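Local coordinates for protein racemase (Pseudovibrio sp. JE062, PDB 3MKC) that is of unsettled function but belongs to the enolase superfamily, pairing an enolase-type N-terminal domain with a TIM-barrel domain, at residues 341-344 with 350-353; 140-145 with 359-364. All coordinates share one frame; numbering follows the deposited sequence.

Contact 1: 341-344 with 350-353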
ATOM      1  N   VAL A 341      -0.964   7.161   5.445  1.00 25.35           N
ATOM      2  CA  VAL A 341      -0.220   7.562   6.626  1.00 25.51           C
ATOM      3  C   VAL A 341      -0.021   9.060   6.443  1.00 24.97           C
ATOM      4  O   VAL A 341       0.559   9.508   5.454  1.00 24.95           O
ATOM      5  CB  VAL A 341       1.140   6.829   6.720  1.00 28.00           C
ATOM      6  CG1 VAL A 341       1.978   7.105   5.484  1.00 29.24           C
ATOM      7  CG2 VAL A 341       1.880   7.263   7.983  1.00 27.96           C
ATOM      8  N   HIS A 342      -0.546   9.837   7.380  1.00 24.69           N
ATOM      9  CA  HIS A 342      -0.453  11.284   7.301  1.00 24.81           C
ATOM     10  C   HIS A 342       0.657  11.811   8.206  1.00 25.08           C
ATOM     11  O   HIS A 342       0.887  11.278   9.290  1.00 23.31           O
ATOM     12  CB  HIS A 342      -1.799  11.900   7.689  1.00 24.17           C
ATOM     13  CG  HIS A 342      -1.904  13.359   7.388  1.00 27.87           C
ATOM     14  ND1 HIS A 342      -1.289  14.326   8.156  1.00 26.38           N
ATOM     15  CD2 HIS A 342      -2.518  14.018   6.376  1.00 26.41           C
ATOM     16  CE1 HIS A 342      -1.520  15.514   7.629  1.00 28.77           C
ATOM     17  NE2 HIS A 342      -2.263  15.355   6.547  1.00 28.09           N
ATOM     18  N   PRO A 343       1.366  12.864   7.760  1.00 25.48           N
ATOM     19  CA  PRO A 343       2.468  13.492   8.498  1.00 26.27           C
ATOM     20  C   PRO A 343       2.114  14.010   9.892  1.00 25.89           C
ATOM     21  O   PRO A 343       2.935  13.948  10.805  1.00 26.51           O
ATOM     22  CB  PRO A 343       2.906  14.616   7.566  1.00 26.56           C
ATOM     23  CG  PRO A 343       2.609  14.063   6.218  1.00 27.23           C
ATOM     24  CD  PRO A 343       1.240  13.463   6.420  1.00 25.79           C
ATOM     25  N   GLU A 344       0.903  14.526  10.059  1.00 26.40           N
ATOM     26  CA  GLU A 344       0.486  15.043  11.361  1.00 28.27           C
ATOM     27  C   GLU A 344      -0.105  13.944  12.239  1.00 29.38           C
ATOM     28  O   GLU A 344      -0.548  14.204  13.362  1.00 28.73           O
ATOM     29  CB  GLU A 344      -0.540  16.168  11.183  1.00 29.68           C
ATOM     30  CG  GLU A 344       0.019  17.416  10.513  1.00 31.29           C
ATOM     31  CD  GLU A 344      -1.016  18.516  10.351  1.00 31.13           C
ATOM     32  OE1 GLU A 344      -1.571  18.977  11.372  1.00 32.96           O
ATOM     33  OE2 GLU A 344      -1.272  18.923   9.200  1.00 29.68           O
ATOM     34  N   LEU A 350      11.493  10.007   6.980  1.00 24.86           N
ATOM     35  CA  LEU A 350      11.492   9.598   5.581  1.00 24.06           C
ATOM     36  C   LEU A 350      10.138   9.869   4.925  1.00 23.64           C
ATOM     37  O   LEU A 350      10.064  10.444   3.836  1.00 24.52           O
ATOM     38  CB  LEU A 350      11.835   8.111   5.490  1.00 24.37           C
ATOM     39  CG  LEU A 350      12.665   7.688   4.285  1.00 26.67           C
ATOM     40  CD1 LEU A 350      13.942   8.518   4.217  1.00 26.80           C
ATOM     41  CD2 LEU A 350      12.995   6.212   4.410  1.00 25.41           C
ATOM     42  N   ARG A 351       9.070   9.449   5.592  1.00 22.87           N
ATOM     43  CA  ARG A 351       7.720   9.656   5.082  1.00 24.80           C
ATOM     44  C   ARG A 351       7.416  11.148   4.964  1.00 25.50           C
ATOM     45  O   ARG A 351       6.690  11.579   4.067  1.00 26.38           O
ATOM     46  CB  ARG A 351       6.699   9.013   6.021  1.00 25.58           C
ATOM     47  CG  ARG A 351       5.259   9.426   5.736  1.00 25.31           C
ATOM     48  CD  ARG A 351       4.798   8.903   4.388  1.00 25.62           C
ATOM     49  NE  ARG A 351       3.460   9.374   4.042  1.00 25.94           N
ATOM     50  CZ  ARG A 351       3.188  10.583   3.562  1.00 24.81           C
ATOM     51  NH1 ARG A 351       4.165  11.458   3.363  1.00 25.28           N
ATOM     52  NH2 ARG A 351       1.937  10.919   3.284  1.00 25.31           N
ATOM     53  N   LYS A 352       7.977  11.930   5.875  1.00 26.05           N
ATOM     54  CA  LYS A 352       7.748  13.370   5.887  1.00 26.79           C
ATOM     55  C   LYS A 352       8.561  14.213   4.902  1.00 26.27           C
ATOM     56  O   LYS A 352       8.019  15.131   4.283  1.00 26.45           O
ATOM     57  CB  LYS A 352       7.984  13.920   7.293  1.00 27.53           C
ATOM     58  CG  LYS A 352       7.020  13.429   8.355  1.00 29.05           C
ATOM     59  CD  LYS A 352       7.316  14.142   9.662  1.00 31.57           C
ATOM     60  CE  LYS A 352       6.303  13.813  10.741  1.00 31.82           C
ATOM     61  NZ  LYS A 352       6.553  14.627  11.957  1.00 36.41           N
ATOM     62  N   TYR A 353       9.844  13.902   4.740  1.00 25.57           N
ATOM     63  CA  TYR A 353      10.708  14.712   3.876  1.00 25.98           C
ATOM     64  C   TYR A 353      11.199  14.196   2.519  1.00 25.71           C
ATOM     65  O   TYR A 353      11.653  14.999   1.705  1.00 26.81           O
ATOM     66  CB  TYR A 353      11.954  15.137   4.660  1.00 26.93           C
ATOM     67  CG  TYR A 353      11.722  15.489   6.112  1.00 28.37           C
ATOM     68  CD1 TYR A 353      10.843  16.510   6.478  1.00 29.39           C
ATOM     69  CD2 TYR A 353      12.409  14.819   7.124  1.00 28.93           C
ATOM     70  CE1 TYR A 353      10.659  16.856   7.824  1.00 29.98           C
ATOM     71  CE2 TYR A 353      12.234  15.154   8.467  1.00 29.92           C
ATOM     72  CZ  TYR A 353      11.362  16.173   8.810  1.00 29.98           C
ATOM     73  OH  TYR A 353      11.204  16.506  10.135  1.00 31.61           O
TER
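The carbonyl oxygen of V341 is gripped twice by the guanidinium group of R351, from NH2 at 2.9 Å and from NE at 3.2 Å. Both hydrogen bonds are weak, because they are bent to N-H...O angles near 120° and the oxygen lies oblique to the guanidinium plane. The two thus converge on one oxygen. Separately, the same NH2 forms a salt bridge with E358, which supplies a negative charge for the buried guanidinium. Arginine suits this place because its planar head can serve carbonyl and carboxylate at once, while its long chain spans the gap from the helix. That chain leaves the backbone with CG anti to N and then bends at chi2 (66°), bringing CD and NE against the methyl CG1 of V341, which meets R351 NE tightly at 3.1 Å. A chi1 of 58° in V341 turns this methyl toward the arginine chain. Over one face of the guanidinium sits P343, its CD 4.1 Å from R351 NH2. P343 CD also covers one face of the H342 imidazole, 3.1 Å above its plane but displaced toward the rim. H342 ND1 in turn accepts a nearly straight hydrogen bond from E344 N (2.9 Å), close to the ring plane, which steadies the imidazole's rotation. K352, partly exposed, runs its extended chain past P343, and its CE comes 3.4 Å from P343 O. The contact thus ties the loop leaving strand 339-340 to the short helix 349-353, while S322 of helix 319-331 touches both V341 and R351, and W316 and C346 pack on V341 from nearby loops.

Contact 2: 140-145 with 359-364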
ATOM      1  N   PRO A 140      -9.342   8.700   3.024  1.00 19.72           N
ATOM      2  CA  PRO A 140      -8.512   7.599   3.503  1.00 19.92           C
ATOM      3  C   PRO A 140      -8.808   7.289   4.957  1.00 19.19           C
ATOM      4  O   PRO A 140      -9.485   8.061   5.638  1.00 19.07           O
ATOM      5  CB  PRO A 140      -7.118   8.160   3.361  1.00 21.06           C
ATOM      6  CG  PRO A 140      -7.334   9.579   3.870  1.00 20.33           C
ATOM      7  CD  PRO A 140      -8.640   9.990   3.180  1.00 20.19           C
ATOM      8  N   TYR A 141      -8.333   6.142   5.422  1.00 18.56           N
ATOM      9  CA  TYR A 141      -8.464   5.831   6.832  1.00 17.64           C
ATOM     10  C   TYR A 141      -7.014   6.003   7.246  1.00 17.01           C
ATOM     11  O   TYR A 141      -6.099   5.709   6.467  1.00 15.97           O
ATOM     12  CB  TYR A 141      -8.981   4.405   7.080  1.00 17.64           C
ATOM     13  CG  TYR A 141      -8.022   3.261   6.831  1.00 16.72           C
ATOM     14  CD1 TYR A 141      -6.957   3.006   7.696  1.00 15.17           C
ATOM     15  CD2 TYR A 141      -8.226   2.384   5.768  1.00 17.50           C
ATOM     16  CE1 TYR A 141      -6.125   1.906   7.511  1.00 15.44           C
ATOM     17  CE2 TYR A 141      -7.401   1.279   5.575  1.00 16.77           C
ATOM     18  CZ  TYR A 141      -6.353   1.046   6.449  1.00 16.37           C
ATOM     19  OH  TYR A 141      -5.534  -0.038   6.258  1.00 14.69           O
ATOM     20  N   LEU A 142      -6.789   6.534   8.436  1.00 17.22           N
ATOM     21  CA  LEU A 142      -5.424   6.748   8.884  1.00 17.97           C
ATOM     22  C   LEU A 142      -5.019   5.705   9.905  1.00 17.17           C
ATOM     23  O   LEU A 142      -5.749   5.443  10.860  1.00 18.86           O
ATOM     24  CB  LEU A 142      -5.281   8.150   9.484  1.00 17.56           C
ATOM     25  CG  LEU A 142      -5.697   9.289   8.551  1.00 19.83           C
ATOM     26  CD1 LEU A 142      -5.430  10.624   9.239  1.00 20.89           C
ATOM     27  CD2 LEU A 142      -4.924   9.202   7.243  1.00 20.23           C
ATOM     28  N   THR A 143      -3.857   5.106   9.696  1.00 18.99           N
ATOM     29  CA  THR A 143      -3.355   4.100  10.614  1.00 20.85           C
ATOM     30  C   THR A 143      -2.606   4.810  11.731  1.00 22.88           C
ATOM     31  O   THR A 143      -1.666   5.564  11.475  1.00 24.17           O
ATOM     32  CB  THR A 143      -2.429   3.121   9.885  1.00 21.76           C
ATOM     33  OG1 THR A 143      -3.153   2.521   8.804  1.00 19.78           O
ATOM     34  CG2 THR A 143      -1.949   2.035  10.831  1.00 21.68           C
ATOM     35  N   LEU A 144      -3.036   4.563  12.966  1.00 23.33           N
ATOM     36  CA  LEU A 144      -2.452   5.200  14.142  1.00 25.71           C
ATOM     37  C   LEU A 144      -1.716   4.250  15.071  1.00 27.58           C
ATOM     38  O   LEU A 144      -2.094   3.087  15.219  1.00 27.73           O
ATOM     39  CB  LEU A 144      -3.555   5.884  14.953  1.00 24.10           C
ATOM     40  CG  LEU A 144      -4.517   6.778  14.178  1.00 24.27           C
ATOM     41  CD1 LEU A 144      -5.651   7.227  15.087  1.00 23.38           C
ATOM     42  CD2 LEU A 144      -3.754   7.962  13.616  1.00 23.96           C
ATOM     43  N   TYR A 145      -0.668   4.763  15.708  1.00 28.37           N
ATOM     44  CA  TYR A 145       0.108   3.989  16.670  1.00 28.78           C
ATOM     45  C   TYR A 145       0.972   4.936  17.501  1.00 29.64           C
ATOM     46  O   TYR A 145       1.865   5.604  16.977  1.00 29.16           O
ATOM     47  CB  TYR A 145       1.002   2.966  15.971  1.00 29.09           C
ATOM     48  CG  TYR A 145       1.495   1.881  16.907  1.00 29.84           C
ATOM     49  CD1 TYR A 145       0.660   0.829  17.287  1.00 30.86           C
ATOM     50  CD2 TYR A 145       2.792   1.906  17.418  1.00 30.81           C
ATOM     51  CE1 TYR A 145       1.106  -0.172  18.148  1.00 32.31           C
ATOM     52  CE2 TYR A 145       3.250   0.912  18.282  1.00 31.16           C
ATOM     53  CZ  TYR A 145       2.404  -0.127  18.642  1.00 32.34           C
ATOM     54  OH  TYR A 145       2.860  -1.126  19.480  1.00 33.64           O
ATOM     55  N   ALA A 359       0.011  16.048  -0.289  1.00 23.28           N
ATOM     56  CA  ALA A 359      -1.377  16.366  -0.607  1.00 22.89           C
ATOM     57  C   ALA A 359      -2.096  16.898   0.626  1.00 22.10           C
ATOM     58  O   ALA A 359      -1.950  16.362   1.723  1.00 20.82           O
ATOM     59  CB  ALA A 359      -2.091  15.130  -1.133  1.00 22.51           C
ATOM     60  N   GLU A 360      -2.885  17.949   0.440  1.00 22.41           N
ATOM     61  CA  GLU A 360      -3.613  18.539   1.553  1.00 24.69           C
ATOM     62  C   GLU A 360      -4.897  17.785   1.872  1.00 24.29           C
ATOM     63  O   GLU A 360      -5.773  17.624   1.020  1.00 24.07           O
ATOM     64  CB  GLU A 360      -3.926  20.013   1.264  1.00 26.35           C
ATOM     65  CG  GLU A 360      -2.690  20.916   1.256  1.00 30.27           C
ATOM     66  CD  GLU A 360      -3.032  22.401   1.170  1.00 32.44           C
ATOM     67  OE1 GLU A 360      -3.007  22.974   0.053  1.00 31.12           O
ATOM     68  OE2 GLU A 360      -3.334  22.990   2.232  1.00 32.93           O
ATOM     69  N   LEU A 361      -4.994  17.313   3.108  1.00 25.01           N
ATOM     70  CA  LEU A 361      -6.172  16.583   3.556  1.00 26.17           C
ATOM     71  C   LEU A 361      -7.183  17.624   4.023  1.00 26.51           C
ATOM     72  O   LEU A 361      -6.950  18.330   5.006  1.00 28.16           O
ATOM     73  CB  LEU A 361      -5.802  15.649   4.707  1.00 26.24           C
ATOM     74  CG  LEU A 361      -6.879  14.655   5.141  1.00 29.70           C
ATOM     75  CD1 LEU A 361      -7.143  13.668   4.011  1.00 28.04           C
ATOM     76  CD2 LEU A 361      -6.430  13.922   6.393  1.00 29.71           C
ATOM     77  N   VAL A 362      -8.295  17.729   3.305  1.00 26.25           N
ATOM     78  CA  VAL A 362      -9.332  18.702   3.635  1.00 27.40           C
ATOM     79  C   VAL A 362     -10.626  18.027   4.070  1.00 27.24           C
ATOM     80  O   VAL A 362     -11.219  17.259   3.312  1.00 26.59           O
ATOM     81  CB  VAL A 362      -9.638  19.614   2.423  1.00 27.45           C
ATOM     82  CG1 VAL A 362     -10.741  20.594   2.776  1.00 28.40           C
ATOM     83  CG2 VAL A 362      -8.375  20.361   1.996  1.00 28.86           C
ATOM     84  N   ASP A 363     -11.062  18.324   5.291  1.00 28.32           N
ATOM     85  CA  ASP A 363     -12.287  17.745   5.831  1.00 28.40           C
ATOM     86  C   ASP A 363     -12.193  16.222   5.758  1.00 27.49           C
ATOM     87  O   ASP A 363     -13.172  15.537   5.460  1.00 28.07           O
ATOM     88  CB  ASP A 363     -13.495  18.257   5.034  1.00 30.26           C
ATOM     89  CG  ASP A 363     -14.823  17.776   5.598  1.00 32.49           C
ATOM     90  OD1 ASP A 363     -14.986  17.773   6.835  1.00 33.40           O
ATOM     91  OD2 ASP A 363     -15.712  17.412   4.796  1.00 33.86           O
ATOM     92  N   GLY A 364     -10.995  15.707   6.029  1.00 26.51           N
ATOM     93  CA  GLY A 364     -10.764  14.272   6.003  1.00 25.30           C
ATOM     94  C   GLY A 364     -10.744  13.648   4.619  1.00 24.20           C
ATOM     95  O   GLY A 364     -10.864  12.430   4.489  1.00 23.94           O
TER
HETATM   96  O   HOH W   1     -10.752  10.442   6.530  1.00 16.68           O
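P140 to T143 belong to strand 137-143, which is broken by a bulge or short loop, while 359-364 is an irregular loop that makes no direct hydrogen bond to 140-145; the closest CA pair, P140 and G364, is 7.5 Å apart. A water joins the backbones instead, donating to P140 O at 2.8 Å and to G364 O at 2.9 Å. The loop turns at D363 and G364, both with positive phi, a conformation that comes easily to glycine at 364. Proline, with no N-H to offer, meets L361 CD1 with its ring atoms CG and CD, both at 4.1 Å, and CD also lies 3.6 Å from G364 O. The leucine and proline side chains run alongside each other with opposite headings. L361 CG stands anti to the backbone N (chi1 -171°), and the forked end lets CD1 touch P140 while CD2 reaches L142 CD1 at 4.5 Å. I173 touches both L142 and L361, and F366 of strand 366-367 packs on P140 and L361. Strand 137-143 itself lies between the parallel strands 175-179 and 339-340 of the barrel, with the antiparallel strand 366-367 also paired to it near this loop.

Overall arrangement
After the N-terminal domain, the chain enters the barrel along strand 137-143, which carries the first half of contact 2. It then runs through the successive strands and helices of the barrel to strand 339-340, which pairs with 137-143 and so brings the barrel's two ends together. Just beyond, contact 1 closes a short loop of five residues, from 341-344 to helix 349-353. Five residues after the helix, 359-364 returns to 140-145, and contact 2 closes a span of 213 residues that encloses contact 1 entirely. With centres 11 Å apart, the two meet through H342, which packs on L142 and L361, so the loop between strands 355-356 and 366-367 is tied to the place where strands 137-143 and 339-340 pair.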